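Long-range contacts in putative angiotensinogen (Lampetra fluviatilis, PDB 5INW), which binds heparin and, as a member of the serpin family, inhibits the protease thrombin through a heparin-templated mechanism: residues 225-230 against 243-248; 254-259 against 279-284; 293-298 against 320-325; 392-397 against 411-416. The protein carries 1 engineered substitution. One frame throughout, in Å; residues are numbered along the deposited sequence.

Contact 1 (225-230 against 243-248)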
loop_
_atom_site.group_PDB
_atom_site.type_symbol
_atom_site.label_atom_id
_atom_site.label_comp_id
_atom_site.label_asym_id
_atom_site.label_seq_id
_atom_site.Cartn_x
_atom_site.Cartn_y
_atom_site.Cartn_z
ATOM N N LYS A 225 -4.534 -19.203 0.713
ATOM C CA LYS A 225 -3.853 -19.351 -0.580
ATOM C C LYS A 225 -3.809 -18.118 -1.496
ATOM O O LYS A 225 -3.511 -18.241 -2.684
ATOM C CB LYS A 225 -4.413 -20.565 -1.353
ATOM C CG LYS A 225 -4.422 -21.883 -0.565
ATOM C CD LYS A 225 -4.555 -23.113 -1.468
ATOM C CE LYS A 225 -4.396 -24.412 -0.693
ATOM N NZ LYS A 225 -4.345 -25.593 -1.602
ATOM N N LYS A 226 -4.056 -16.933 -0.950
ATOM C CA LYS A 226 -3.903 -15.710 -1.740
ATOM C C LYS A 226 -2.432 -15.316 -1.817
ATOM O O LYS A 226 -1.988 -14.711 -2.776
ATOM C CB LYS A 226 -4.707 -14.571 -1.120
ATOM C CG LYS A 226 -6.216 -14.714 -1.270
ATOM C CD LYS A 226 -6.587 -14.705 -2.768
ATOM C CE LYS A 226 -8.047 -14.346 -3.029
ATOM N NZ LYS A 226 -9.023 -15.403 -2.615
ATOM N N PHE A 227 -1.688 -15.657 -0.775
ATOM C CA PHE A 227 -0.298 -15.323 -0.680
ATOM C C PHE A 227 0.560 -16.583 -0.500
ATOM O O PHE A 227 0.833 -17.016 0.626
ATOM C CB PHE A 227 -0.108 -14.379 0.501
ATOM C CG PHE A 227 -0.783 -13.065 0.341
ATOM C CD1 PHE A 227 -2.069 -12.892 0.743
ATOM C CD2 PHE A 227 -0.114 -12.004 -0.230
ATOM C CE1 PHE A 227 -2.682 -11.689 0.590
ATOM C CE2 PHE A 227 -0.722 -10.796 -0.393
ATOM C CZ PHE A 227 -2.007 -10.630 0.026
ATOM N N PRO A 228 0.965 -17.201 -1.621
ATOM C CA PRO A 228 2.040 -18.200 -1.582
ATOM C C PRO A 228 3.314 -17.425 -1.865
ATOM O O PRO A 228 3.228 -16.205 -2.122
ATOM C CB PRO A 228 1.681 -19.087 -2.756
ATOM C CG PRO A 228 1.095 -18.132 -3.763
ATOM C CD PRO A 228 0.461 -17.005 -3.002
ATOM N N ASP A 229 4.468 -18.077 -1.828
ATOM C CA ASP A 229 5.759 -17.446 -2.268
ATOM C C ASP A 229 6.087 -15.951 -1.874
ATOM O O ASP A 229 6.843 -15.274 -2.557
ATOM C CB ASP A 229 5.966 -17.647 -3.784
ATOM C CG ASP A 229 4.996 -16.824 -4.637
ATOM O OD1 ASP A 229 4.591 -15.699 -4.241
ATOM O OD2 ASP A 229 4.637 -17.301 -5.735
ATOM N N VAL A 230 5.573 -15.474 -0.748
ATOM C CA VAL A 230 5.884 -14.156 -0.257
ATOM C C VAL A 230 7.386 -14.073 0.038
ATOM O O VAL A 230 7.977 -13.006 -0.069
ATOM C CB VAL A 230 5.088 -13.833 1.032
ATOM C CG1 VAL A 230 5.522 -12.510 1.688
ATOM C CG2 VAL A 230 3.609 -13.772 0.731
ATOM N N VAL A 243 6.556 -9.750 8.380
ATOM C CA VAL A 243 5.746 -9.800 7.149
ATOM C C VAL A 243 4.415 -9.141 7.405
ATOM O O VAL A 243 3.733 -9.447 8.378
ATOM C CB VAL A 243 5.463 -11.263 6.743
ATOM C CG1 VAL A 243 4.365 -11.342 5.707
ATOM C CG2 VAL A 243 6.745 -11.928 6.286
ATOM N N ASN A 244 4.058 -8.209 6.556
ATOM C CA ASN A 244 2.668 -7.795 6.439
ATOM C C ASN A 244 2.218 -8.167 5.039
ATOM O O ASN A 244 2.923 -7.942 4.054
ATOM C CB ASN A 244 2.461 -6.280 6.603
ATOM C CG ASN A 244 1.037 -5.906 6.396
ATOM O OD1 ASN A 244 0.587 -5.703 5.269
ATOM N ND2 ASN A 244 0.266 -5.978 7.463
ATOM N N VAL A 245 1.018 -8.691 4.982
ATOM C CA VAL A 245 0.263 -8.736 3.750
ATOM C C VAL A 245 -1.092 -8.065 3.940
ATOM O O VAL A 245 -1.669 -8.112 5.011
ATOM C CB VAL A 245 0.031 -10.167 3.257
ATOM C CG1 VAL A 245 1.350 -10.866 3.216
ATOM C CG2 VAL A 245 -0.931 -10.907 4.166
ATOM N N ILE A 246 -1.637 -7.599 2.829
ATOM C CA ILE A 246 -2.920 -6.948 2.794
ATOM C C ILE A 246 -3.549 -7.238 1.452
ATOM O O ILE A 246 -2.895 -7.150 0.405
ATOM C CB ILE A 246 -2.698 -5.491 3.090
ATOM C CG1 ILE A 246 -3.940 -4.678 2.982
ATOM C CG2 ILE A 246 -1.655 -4.905 2.159
ATOM C CD1 ILE A 246 -3.659 -3.343 3.650
ATOM N N TYR A 247 -4.813 -7.628 1.510
ATOM C CA TYR A 247 -5.583 -8.057 0.372
ATOM C C TYR A 247 -6.890 -7.308 0.365
ATOM O O TYR A 247 -7.591 -7.334 1.379
ATOM C CB TYR A 247 -5.901 -9.538 0.482
ATOM C CG TYR A 247 -6.835 -10.031 -0.602
ATOM C CD1 TYR A 247 -6.339 -10.390 -1.814
ATOM C CD2 TYR A 247 -8.231 -10.100 -0.408
ATOM C CE1 TYR A 247 -7.171 -10.835 -2.815
ATOM C CE2 TYR A 247 -9.092 -10.522 -1.409
ATOM C CZ TYR A 247 -8.546 -10.897 -2.626
ATOM O OH TYR A 247 -9.295 -11.361 -3.706
ATOM N N PHE A 248 -7.221 -6.699 -0.781
ATOM C CA PHE A 248 -8.483 -6.004 -1.002
ATOM C C PHE A 248 -9.200 -6.550 -2.230
ATOM O O PHE A 248 -8.570 -6.721 -3.288
ATOM C CB PHE A 248 -8.179 -4.519 -1.222
ATOM C CG PHE A 248 -9.289 -3.738 -1.883
ATOM C CD1 PHE A 248 -10.412 -3.362 -1.161
ATOM C CD2 PHE A 248 -9.183 -3.345 -3.200
ATOM C CE1 PHE A 248 -11.427 -2.650 -1.751
ATOM C CE2 PHE A 248 -10.200 -2.622 -3.808
ATOM C CZ PHE A 248 -11.311 -2.256 -3.075
#

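Contact 2 (254-259 against 279-284)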
loop_
_atom_site.group_PDB
_atom_site.type_symbol
_atom_site.label_atom_id
_atom_site.label_comp_id
_atom_site.label_asym_id
_atom_site.label_seq_id
_atom_site.Cartn_x
_atom_site.Cartn_y
_atom_site.Cartn_z
ATOM N N ASN A 254 -21.148 0.313 -9.461
ATOM C CA ASN A 254 -21.705 0.293 -10.790
ATOM C C ASN A 254 -20.800 -0.576 -11.602
ATOM O O ASN A 254 -19.747 -0.156 -12.062
ATOM C CB ASN A 254 -21.691 1.685 -11.351
ATOM C CG ASN A 254 -22.127 2.693 -10.345
ATOM O OD1 ASN A 254 -23.325 2.872 -10.151
ATOM N ND2 ASN A 254 -21.167 3.365 -9.688
ATOM N N LYS A 255 -21.191 -1.825 -11.760
ATOM C CA LYS A 255 -20.391 -2.767 -12.532
ATOM C C LYS A 255 -20.457 -2.466 -14.031
ATOM O O LYS A 255 -21.483 -2.058 -14.523
ATOM C CB LYS A 255 -20.854 -4.190 -12.247
ATOM C CG LYS A 255 -20.602 -4.653 -10.813
ATOM C CD LYS A 255 -20.609 -6.164 -10.754
ATOM C CE LYS A 255 -20.848 -6.657 -9.354
ATOM N NZ LYS A 255 -20.938 -8.135 -9.392
ATOM N N PHE A 256 -19.341 -2.661 -14.727
ATOM C CA PHE A 256 -19.244 -2.394 -16.161
ATOM C C PHE A 256 -19.817 -3.568 -16.890
ATOM O O PHE A 256 -19.744 -4.685 -16.407
ATOM C CB PHE A 256 -17.798 -2.298 -16.629
ATOM C CG PHE A 256 -17.053 -1.118 -16.096
ATOM C CD1 PHE A 256 -16.364 -1.198 -14.858
ATOM C CD2 PHE A 256 -16.973 0.062 -16.822
ATOM C CE1 PHE A 256 -15.647 -0.107 -14.361
ATOM C CE2 PHE A 256 -16.254 1.153 -16.329
ATOM C CZ PHE A 256 -15.601 1.072 -15.100
ATOM N N GLU A 257 -20.326 -3.314 -18.084
ATOM C CA GLU A 257 -20.802 -4.378 -18.952
ATOM C C GLU A 257 -19.603 -4.874 -19.806
ATOM O O GLU A 257 -18.914 -4.063 -20.449
ATOM C CB GLU A 257 -22.020 -3.886 -19.784
ATOM C CG GLU A 257 -22.726 -4.936 -20.637
ATOM C CD GLU A 257 -23.293 -6.148 -19.877
ATOM O OE1 GLU A 257 -23.559 -6.045 -18.634
ATOM O OE2 GLU A 257 -23.492 -7.217 -20.542
ATOM N N PRO A 258 -19.333 -6.203 -19.787
ATOM C CA PRO A 258 -18.339 -6.802 -20.695
ATOM C C PRO A 258 -18.593 -6.556 -22.176
ATOM O O PRO A 258 -17.656 -6.224 -22.903
ATOM C CB PRO A 258 -18.457 -8.289 -20.407
ATOM C CG PRO A 258 -18.843 -8.328 -18.967
ATOM C CD PRO A 258 -19.812 -7.197 -18.801
ATOM N N ASP A 259 -19.851 -6.657 -22.603
ATOM C CA ASP A 259 -20.244 -6.272 -23.962
ATOM C C ASP A 259 -19.703 -4.903 -24.416
ATOM O O ASP A 259 -19.399 -4.737 -25.584
ATOM C CB ASP A 259 -21.759 -6.313 -24.113
ATOM C CG ASP A 259 -22.299 -7.716 -24.041
ATOM O OD1 ASP A 259 -22.076 -8.388 -23.008
ATOM O OD2 ASP A 259 -22.946 -8.148 -25.018
ATOM N N MET A 279 -12.870 -0.353 -20.892
ATOM C CA MET A 279 -14.252 -0.624 -20.455
ATOM C C MET A 279 -15.061 0.629 -20.553
ATOM O O MET A 279 -14.490 1.725 -20.619
ATOM C CB MET A 279 -14.290 -1.103 -19.000
ATOM C CG MET A 279 -13.482 -2.373 -18.766
ATOM S SD MET A 279 -13.420 -2.847 -17.060
ATOM C CE MET A 279 -12.748 -1.398 -16.243
ATOM N N HIS A 280 -16.390 0.458 -20.531
ATOM C CA HIS A 280 -17.313 1.545 -20.858
ATOM C C HIS A 280 -18.617 1.442 -20.098
ATOM O O HIS A 280 -19.210 0.353 -19.995
ATOM C CB HIS A 280 -17.601 1.549 -22.340
ATOM C CG HIS A 280 -16.403 1.794 -23.185
ATOM N ND1 HIS A 280 -15.953 3.062 -23.474
ATOM C CD2 HIS A 280 -15.574 0.938 -23.824
ATOM C CE1 HIS A 280 -14.882 2.979 -24.243
ATOM N NE2 HIS A 280 -14.636 1.702 -24.478
ATOM N N GLN A 281 -19.053 2.587 -19.570
ATOM C CA GLN A 281 -20.301 2.659 -18.810
ATOM C C GLN A 281 -20.839 4.092 -18.725
ATOM O O GLN A 281 -20.110 5.116 -18.783
ATOM C CB GLN A 281 -20.226 2.050 -17.375
ATOM C CG GLN A 281 -19.399 2.837 -16.362
ATOM C CD GLN A 281 -19.406 2.240 -14.961
ATOM O OE1 GLN A 281 -19.870 1.126 -14.726
ATOM N NE2 GLN A 281 -18.873 2.989 -14.027
ATOM N N ARG A 282 -22.157 4.143 -18.630
ATOM C CA ARG A 282 -22.861 5.362 -18.385
ATOM C C ARG A 282 -23.415 5.188 -16.980
ATOM O O ARG A 282 -24.404 4.470 -16.799
ATOM C CB ARG A 282 -23.960 5.596 -19.438
ATOM C CG ARG A 282 -24.169 7.075 -19.723
ATOM C CD ARG A 282 -25.479 7.433 -20.417
ATOM N NE ARG A 282 -26.620 7.369 -19.505
ATOM C CZ ARG A 282 -27.843 7.831 -19.762
ATOM N NH1 ARG A 282 -28.129 8.414 -20.922
ATOM N NH2 ARG A 282 -28.798 7.706 -18.838
ATOM N N ALA A 283 -22.775 5.816 -15.988
ATOM C CA ALA A 283 -23.331 5.844 -14.626
ATOM C C ALA A 283 -23.210 7.206 -13.940
ATOM O O ALA A 283 -22.538 8.107 -14.448
ATOM C CB ALA A 283 -22.701 4.750 -13.791
ATOM N N LYS A 284 -23.878 7.326 -12.790
ATOM C CA LYS A 284 -23.874 8.535 -11.953
ATOM C C LYS A 284 -22.638 8.585 -11.030
ATOM O O LYS A 284 -22.659 8.059 -9.920
ATOM C CB LYS A 284 -25.158 8.589 -11.116
ATOM C CG LYS A 284 -26.420 8.504 -11.951
ATOM C CD LYS A 284 -27.676 8.661 -11.123
ATOM C CE LYS A 284 -28.864 8.510 -12.039
ATOM N NZ LYS A 284 -30.133 8.785 -11.329
#

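Contact 3 (293-298 against 320-325)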
loop_
_atom_site.group_PDB
_atom_site.type_symbol
_atom_site.label_atom_id
_atom_site.label_comp_id
_atom_site.label_asym_id
_atom_site.label_seq_id
_atom_site.Cartn_x
_atom_site.Cartn_y
_atom_site.Cartn_z
ATOM N N LEU A 293 -4.789 22.127 -11.162
ATOM C CA LEU A 293 -3.867 21.020 -11.587
ATOM C C LEU A 293 -4.076 20.485 -13.020
ATOM O O LEU A 293 -3.432 19.500 -13.403
ATOM C CB LEU A 293 -3.938 19.859 -10.588
ATOM C CG LEU A 293 -3.460 20.170 -9.160
ATOM C CD1 LEU A 293 -3.800 19.023 -8.223
ATOM C CD2 LEU A 293 -1.963 20.471 -9.096
ATOM N N ARG A 294 -4.962 21.143 -13.790
ATOM C CA ARG A 294 -5.179 20.860 -15.217
ATOM C C ARG A 294 -5.441 19.382 -15.500
ATOM O O ARG A 294 -4.868 18.784 -16.426
ATOM C CB ARG A 294 -3.992 21.361 -16.041
ATOM C CG ARG A 294 -3.829 22.877 -16.051
ATOM C CD ARG A 294 -2.846 23.294 -17.123
ATOM N NE ARG A 294 -2.017 24.391 -16.625
ATOM C CZ ARG A 294 -0.975 24.239 -15.794
ATOM N NH1 ARG A 294 -0.602 23.037 -15.341
ATOM N NH2 ARG A 294 -0.287 25.304 -15.405
ATOM N N SER A 295 -6.330 18.819 -14.683
ATOM C CA SER A 295 -6.574 17.387 -14.638
ATOM C C SER A 295 -7.972 17.073 -14.145
ATOM O O SER A 295 -8.578 17.834 -13.378
ATOM C CB SER A 295 -5.539 16.723 -13.730
ATOM O OG SER A 295 -5.739 17.098 -12.392
ATOM N N THR A 296 -8.480 15.954 -14.640
ATOM C CA THR A 296 -9.811 15.456 -14.319
ATOM C C THR A 296 -9.730 14.518 -13.104
ATOM O O THR A 296 -8.880 13.625 -13.069
ATOM C CB THR A 296 -10.417 14.654 -15.530
ATOM O OG1 THR A 296 -10.245 15.369 -16.765
ATOM C CG2 THR A 296 -11.892 14.379 -15.317
ATOM N N VAL A 297 -10.623 14.708 -12.131
ATOM C CA VAL A 297 -10.756 13.827 -10.953
ATOM C C VAL A 297 -12.098 13.104 -10.983
ATOM O O VAL A 297 -13.123 13.728 -11.246
ATOM C CB VAL A 297 -10.679 14.646 -9.642
ATOM C CG1 VAL A 297 -10.915 13.756 -8.408
ATOM C CG2 VAL A 297 -9.335 15.368 -9.555
ATOM N N VAL A 298 -12.105 11.814 -10.640
ATOM C CA VAL A 298 -13.336 11.018 -10.601
ATOM C C VAL A 298 -13.300 9.986 -9.501
ATOM O O VAL A 298 -12.272 9.371 -9.263
ATOM C CB VAL A 298 -13.602 10.338 -11.975
ATOM C CG1 VAL A 298 -12.492 9.397 -12.389
ATOM C CG2 VAL A 298 -14.915 9.572 -11.987
ATOM N N PRO A 320 3.874 15.561 -13.366
ATOM C CA PRO A 320 4.692 15.833 -12.194
ATOM C C PRO A 320 4.130 16.840 -11.175
ATOM O O PRO A 320 4.490 16.781 -10.010
ATOM C CB PRO A 320 6.003 16.325 -12.820
ATOM C CG PRO A 320 6.064 15.571 -14.093
ATOM C CD PRO A 320 4.678 15.701 -14.595
ATOM N N LYS A 321 3.337 17.795 -11.625
ATOM C CA LYS A 321 2.787 18.813 -10.733
ATOM C C LYS A 321 1.586 18.250 -10.014
ATOM O O LYS A 321 1.268 18.699 -8.920
ATOM C CB LYS A 321 2.430 20.106 -11.496
ATOM C CG LYS A 321 3.645 20.746 -12.173
ATOM C CD LYS A 321 3.406 22.194 -12.593
ATOM C CE LYS A 321 3.658 23.161 -11.441
ATOM N NZ LYS A 321 3.498 24.559 -11.896
ATOM N N VAL A 322 0.922 17.264 -10.626
ATOM C CA VAL A 322 -0.130 16.499 -9.962
ATOM C C VAL A 322 0.521 15.637 -8.872
ATOM O O VAL A 322 0.200 15.754 -7.672
ATOM C CB VAL A 322 -0.915 15.635 -10.965
ATOM C CG1 VAL A 322 -1.892 14.716 -10.241
ATOM C CG2 VAL A 322 -1.663 16.520 -11.971
ATOM N N GLU A 323 1.480 14.813 -9.286
ATOM C CA GLU A 323 2.207 13.922 -8.366
ATOM C C GLU A 323 3.017 14.643 -7.302
ATOM O O GLU A 323 3.273 14.072 -6.275
ATOM C CB GLU A 323 3.097 12.951 -9.155
ATOM C CG GLU A 323 2.247 11.941 -9.912
ATOM C CD GLU A 323 3.025 10.883 -10.665
ATOM O OE1 GLU A 323 4.164 11.133 -11.082
ATOM O OE2 GLU A 323 2.486 9.782 -10.862
ATOM N N GLU A 324 3.447 15.882 -7.569
ATOM C CA GLU A 324 4.057 16.748 -6.545
ATOM C C GLU A 324 3.100 17.194 -5.448
ATOM O O GLU A 324 3.498 17.302 -4.306
ATOM C CB GLU A 324 4.679 18.002 -7.169
ATOM C CG GLU A 324 6.136 17.835 -7.526
ATOM C CD GLU A 324 6.941 17.485 -6.305
ATOM O OE1 GLU A 324 6.856 18.259 -5.313
ATOM O OE2 GLU A 324 7.621 16.420 -6.333
ATOM N N SER A 325 1.847 17.476 -5.789
ATOM C CA SER A 325 0.893 18.030 -4.820
ATOM C C SER A 325 0.285 17.000 -3.857
ATOM O O SER A 325 -0.346 17.420 -2.866
ATOM C CB SER A 325 -0.251 18.720 -5.545
ATOM O OG SER A 325 -1.031 17.765 -6.217
#

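Contact 4 (392-397 against 411-416)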
loop_
_atom_site.group_PDB
_atom_site.type_symbol
_atom_site.label_atom_id
_atom_site.label_comp_id
_atom_site.label_asym_id
_atom_site.label_seq_id
_atom_site.Cartn_x
_atom_site.Cartn_y
_atom_site.Cartn_z
ATOM N N LYS A 392 17.140 -5.618 5.144
ATOM C CA LYS A 392 16.416 -5.524 3.909
ATOM C C LYS A 392 14.904 -5.316 4.144
ATOM O O LYS A 392 14.295 -5.982 5.020
ATOM C CB LYS A 392 16.637 -6.830 3.132
ATOM C CG LYS A 392 15.914 -6.871 1.780
ATOM C CD LYS A 392 16.640 -7.698 0.723
ATOM C CE LYS A 392 16.664 -6.999 -0.635
ATOM N NZ LYS A 392 17.768 -7.496 -1.533
ATOM N N ILE A 393 14.309 -4.460 3.313
ATOM C CA ILE A 393 12.853 -4.267 3.249
ATOM C C ILE A 393 12.308 -4.217 1.826
ATOM O O ILE A 393 12.613 -3.313 1.080
ATOM C CB ILE A 393 12.444 -2.945 3.884
ATOM C CG1 ILE A 393 12.850 -2.914 5.342
ATOM C CG2 ILE A 393 10.947 -2.750 3.799
ATOM C CD1 ILE A 393 12.346 -1.678 6.077
ATOM N N THR A 394 11.515 -5.199 1.456
ATOM C CA THR A 394 10.932 -5.220 0.132
ATOM C C THR A 394 9.474 -4.846 0.272
ATOM O O THR A 394 8.931 -4.887 1.360
ATOM C CB THR A 394 11.168 -6.580 -0.581
ATOM O OG1 THR A 394 10.855 -7.682 0.278
ATOM C CG2 THR A 394 12.623 -6.706 -0.901
ATOM N N HIS A 395 8.887 -4.387 -0.822
ATOM C CA HIS A 395 7.471 -4.135 -0.906
ATOM C C HIS A 395 7.064 -4.539 -2.282
ATOM O O HIS A 395 7.694 -4.192 -3.215
ATOM C CB HIS A 395 7.120 -2.685 -0.654
ATOM C CG HIS A 395 5.655 -2.451 -0.629
ATOM N ND1 HIS A 395 4.881 -2.709 0.477
ATOM C CD2 HIS A 395 4.800 -2.093 -1.605
ATOM C CE1 HIS A 395 3.617 -2.480 0.188
ATOM N NE2 HIS A 395 3.545 -2.098 -1.067
ATOM N N LYS A 396 6.023 -5.326 -2.386
ATOM C CA LYS A 396 5.554 -5.901 -3.653
ATOM C C LYS A 396 4.022 -5.715 -3.670
ATOM O O LYS A 396 3.346 -5.912 -2.637
ATOM C CB LYS A 396 5.954 -7.368 -3.669
ATOM C CG LYS A 396 6.105 -7.993 -5.032
ATOM C CD LYS A 396 4.784 -8.562 -5.601
ATOM C CE LYS A 396 4.945 -9.045 -7.046
ATOM N NZ LYS A 396 4.061 -10.200 -7.346
ATOM N N SER A 397 3.460 -5.274 -4.790
ATOM C CA SER A 397 1.996 -5.047 -4.876
ATOM C C SER A 397 1.405 -5.325 -6.237
ATOM O O SER A 397 2.103 -5.238 -7.211
ATOM C CB SER A 397 1.683 -3.614 -4.469
ATOM O OG SER A 397 2.380 -2.761 -5.350
ATOM N N GLU A 411 2.439 -6.784 -0.069
ATOM C CA GLU A 411 3.276 -7.639 0.782
ATOM C C GLU A 411 4.503 -6.828 1.155
ATOM O O GLU A 411 5.221 -6.388 0.257
ATOM C CB GLU A 411 3.810 -8.749 -0.071
ATOM C CG GLU A 411 2.788 -9.566 -0.843
ATOM C CD GLU A 411 3.433 -10.657 -1.679
ATOM O OE1 GLU A 411 4.618 -10.528 -2.093
ATOM O OE2 GLU A 411 2.730 -11.651 -1.940
ATOM N N THR A 412 4.727 -6.617 2.449
ATOM C CA THR A 412 5.951 -6.023 2.924
ATOM C C THR A 412 6.698 -7.050 3.753
ATOM O O THR A 412 6.132 -7.674 4.635
ATOM C CB THR A 412 5.626 -4.866 3.808
ATOM O OG1 THR A 412 4.683 -4.046 3.106
ATOM C CG2 THR A 412 6.875 -4.089 4.184
ATOM N N VAL A 413 7.984 -7.194 3.462
ATOM C CA VAL A 413 8.863 -8.125 4.117
ATOM C C VAL A 413 10.056 -7.349 4.689
ATOM O O VAL A 413 10.684 -6.592 3.973
ATOM C CB VAL A 413 9.339 -9.218 3.131
ATOM C CG1 VAL A 413 10.290 -10.192 3.807
ATOM C CG2 VAL A 413 8.170 -9.979 2.636
ATOM N N VAL A 414 10.419 -7.632 5.951
ATOM C CA VAL A 414 11.558 -7.010 6.624
ATOM C C VAL A 414 12.474 -8.104 7.095
ATOM O O VAL A 414 12.019 -9.060 7.687
ATOM C CB VAL A 414 11.109 -6.209 7.845
ATOM C CG1 VAL A 414 12.285 -5.433 8.430
ATOM C CG2 VAL A 414 9.999 -5.221 7.466
ATOM N N GLY A 415 13.764 -8.003 6.817
ATOM C CA GLY A 415 14.692 -9.056 7.239
ATOM C C GLY A 415 15.604 -8.440 8.246
ATOM O O GLY A 415 16.165 -7.371 7.976
ATOM N N ILE A 416 15.776 -9.093 9.387
ATOM C CA ILE A 416 16.594 -8.576 10.447
ATOM C C ILE A 416 17.792 -9.526 10.654
ATOM O O ILE A 416 17.598 -10.700 10.824
ATOM C CB ILE A 416 15.802 -8.498 11.781
ATOM C CG1 ILE A 416 14.425 -7.854 11.638
ATOM C CG2 ILE A 416 16.595 -7.754 12.876
ATOM C CD1 ILE A 416 14.403 -6.363 11.727
#

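Contact 1 (225-230 against 243-248)
Phe227 buries more surface here than any other residue, its ring lowered onto Val245 of strand 238-251 from the loop that follows helix 208-221. With CG set anti to its carbonyl carbon (chi1 -65°), the aromatic side chain meets Val245 tip to tip. Val245 CB sits 3.8 Å from the centroid of the Phe227 ring, 11° off the normal, a CH-pi contact almost over the centre. The two methyls straddle this point: Val245 CG1 lies nearest Phe227 CD2 at 3.9 Å, whereas Val245 CG2 leans to the CD1 and CE1 side. Tyr247, two residues further along the strand, meets the same ring in its plane, Tyr247 CB approaching the edge at Phe227 CE1 (3.9 Å). Its own ring runs out with CG anti to the backbone N (chi1 174°) and passes obliquely under the aliphatic chain of Lys226, which bends at chi2 and chi4; Lys226 CE comes to 3.3 Å from Tyr247 OH. Tyr247 OH is hydrogen-bonded to Glu407 OE1, outside the two segments. Val230 extends the apolar strip, its CG1 standing 4.3 Å from Val243 CG1. Phe227 and Val230 also touch Ile219 of helix 208-221. In serpin terms this is the segment that leads from helix F to strand 3A and packs on the face of sheet A that carries Val243, Val245 and Tyr247.

Contact 2 (254-259 against 279-284)
Serpin sheet C supplies the floor of this contact: strand 273-283, the strand called 3C in the family, receives the loop 254-259 that connects strand 3A to strand 4C. The packing is tight round Phe256, whose ring is held between two side chains of the strand. Met279 lies over one face, crossing the phenylalanine at about a right angle. Its chain bends at chi3 (-56°), which brings Met279 CE to 3.9 Å from the centroid of the Phe256 ring in a CH-pi contact, with Met279 SD at 4.3 Å from that centroid in a Met-aromatic contact. The opposite face is taken by Gln281. Its CG occupies the crowded position between backbone N and carbonyl carbon (chi1 70°), and from there the chain runs extended, laying the flat amide on the ring with the two planes only 18° apart. Leu347 and Leu349 of strand 345-359 also touch Phe256, and Trp252 meets it edge-to-face, so the ring is buried. At the start of the loop segment, Asn254 packs its CB on Ala283 CB at 4.0 Å. The solvent side is far looser. Lys255 turns its side chain off the strand and forms a salt bridge with Glu404, while the carboxylate of the exposed Glu257 leads away from the strand. The closest carbon pairs are all at the phenylalanine: Phe256 CE2 is 3.6 Å from Gln281 CG, and Phe256 CD2 is likewise 3.6 Å from Met279 CB.

Contact 3 (293-298 against 320-325)
Helix 319-325, helix G of the serpin fold, rests against the start of strand 295-301 in sheet B. Leu293 does most of the touching, its CG anti to the carbonyl carbon (chi1 -64°) so that the two methyls fork over the helix surface. Leu293 CD2 lies 3.7 Å from Lys321 O, and Leu293 CD1 lies 3.6 Å from Ser325 OG. Turned back on its own helix, Ser325 OG donates to Val322 O at 2.8 Å, in the carbonyl plane and on a lone pair. An alanine in place of Ser325 removes the hydroxyl and its bond to Val322 O, and would probably leave that helix turn less well held and Leu293 with less to pack on. After Leu293 the chain bends through a G1 beta bulge, in which Arg294 and Ser295 both face Asp290 of the neighbouring strand 287-290 and Arg294 adopts positive phi. Beside the bulge, Val322 sends CG2 to 3.7 Å from Leu293 O and to 4.1 Å from Ser295 OG. Gln330 and Trp334 of helix 328-337 cover Leu293 as well. On the helix, Val322 also packs on Val13 of the separate C-terminal peptide chain, while the neighbouring Glu323 forms a salt bridge with Arg29 of that peptide.

Contact 4 (392-397 against 411-416)
Strand 411-416 runs antiparallel to 392-397, their axes 4.8 Å apart, in a hairpin. At Glu411 the backbone pairs with Lys396 in both directions, Glu411 N lying nearly along the C=O axis of Lys396. The two side chains run side by side, and Glu411 OE1 rests 3.8 Å from Lys396 CB, without reaching the ammonium group. Thr412 forms a non-hydrogen-bonded pair with His395 on the other side of the sheet. Thr412 OG1, anti to the carbonyl carbon, hydrogen-bonds His395 ND1 at 3.0 Å in the plane of the imidazole and also bonds Ser112 OG. As His395 NE2 is bonded to Ser109 N, a leucine in place of the histidine removes both ring bonds and would probably loosen the tie between the strand, Thr412 and the residue just ahead of helix 110-122. Val413 lies beside Thr394, its CB 3.6 Å from Thr394 OG1; Thr394 N bonds Val413 O at 3.0 Å, and the return bond is longer. Val414 sets CG1 4.0 Å from Ile393 CG1. Gly415 N closes on Lys392 O at 2.8 Å, the bond back being weak. Segment 411-416 belongs to the cleaved reactive loop, inserted as strand 4A beside strand 5A (392-397), as in other cleaved serpins: strand 238-251 flanks 411-416, strand 345-359 flanks 392-397, and helix 110-122 underlies His395, Thr412 and Val414.

Contacts 1 and 4 adjoin on sheet A, their centres about 12 Å apart, because strand 238-251 borders the inserted reactive loop. Asn244 O lies 2.8 Å from Thr412 N, a probable hydrogen bond, and Phe227 CD2 comes to 3.3 Å from Glu411 OE2, so the segment after helix F packs over strand 3A and the inserted loop alike. Contact 2 reaches the same extended sheet system but sits about 30 Å from contact 1 and about 36 Å from contact 4, centre to centre. Contact 3 belongs to sheet B, its centre about 25 Å from that of contact 2 and about 29 Å from that of contact 4. The separate C-terminal peptide touches contacts 1 and 3.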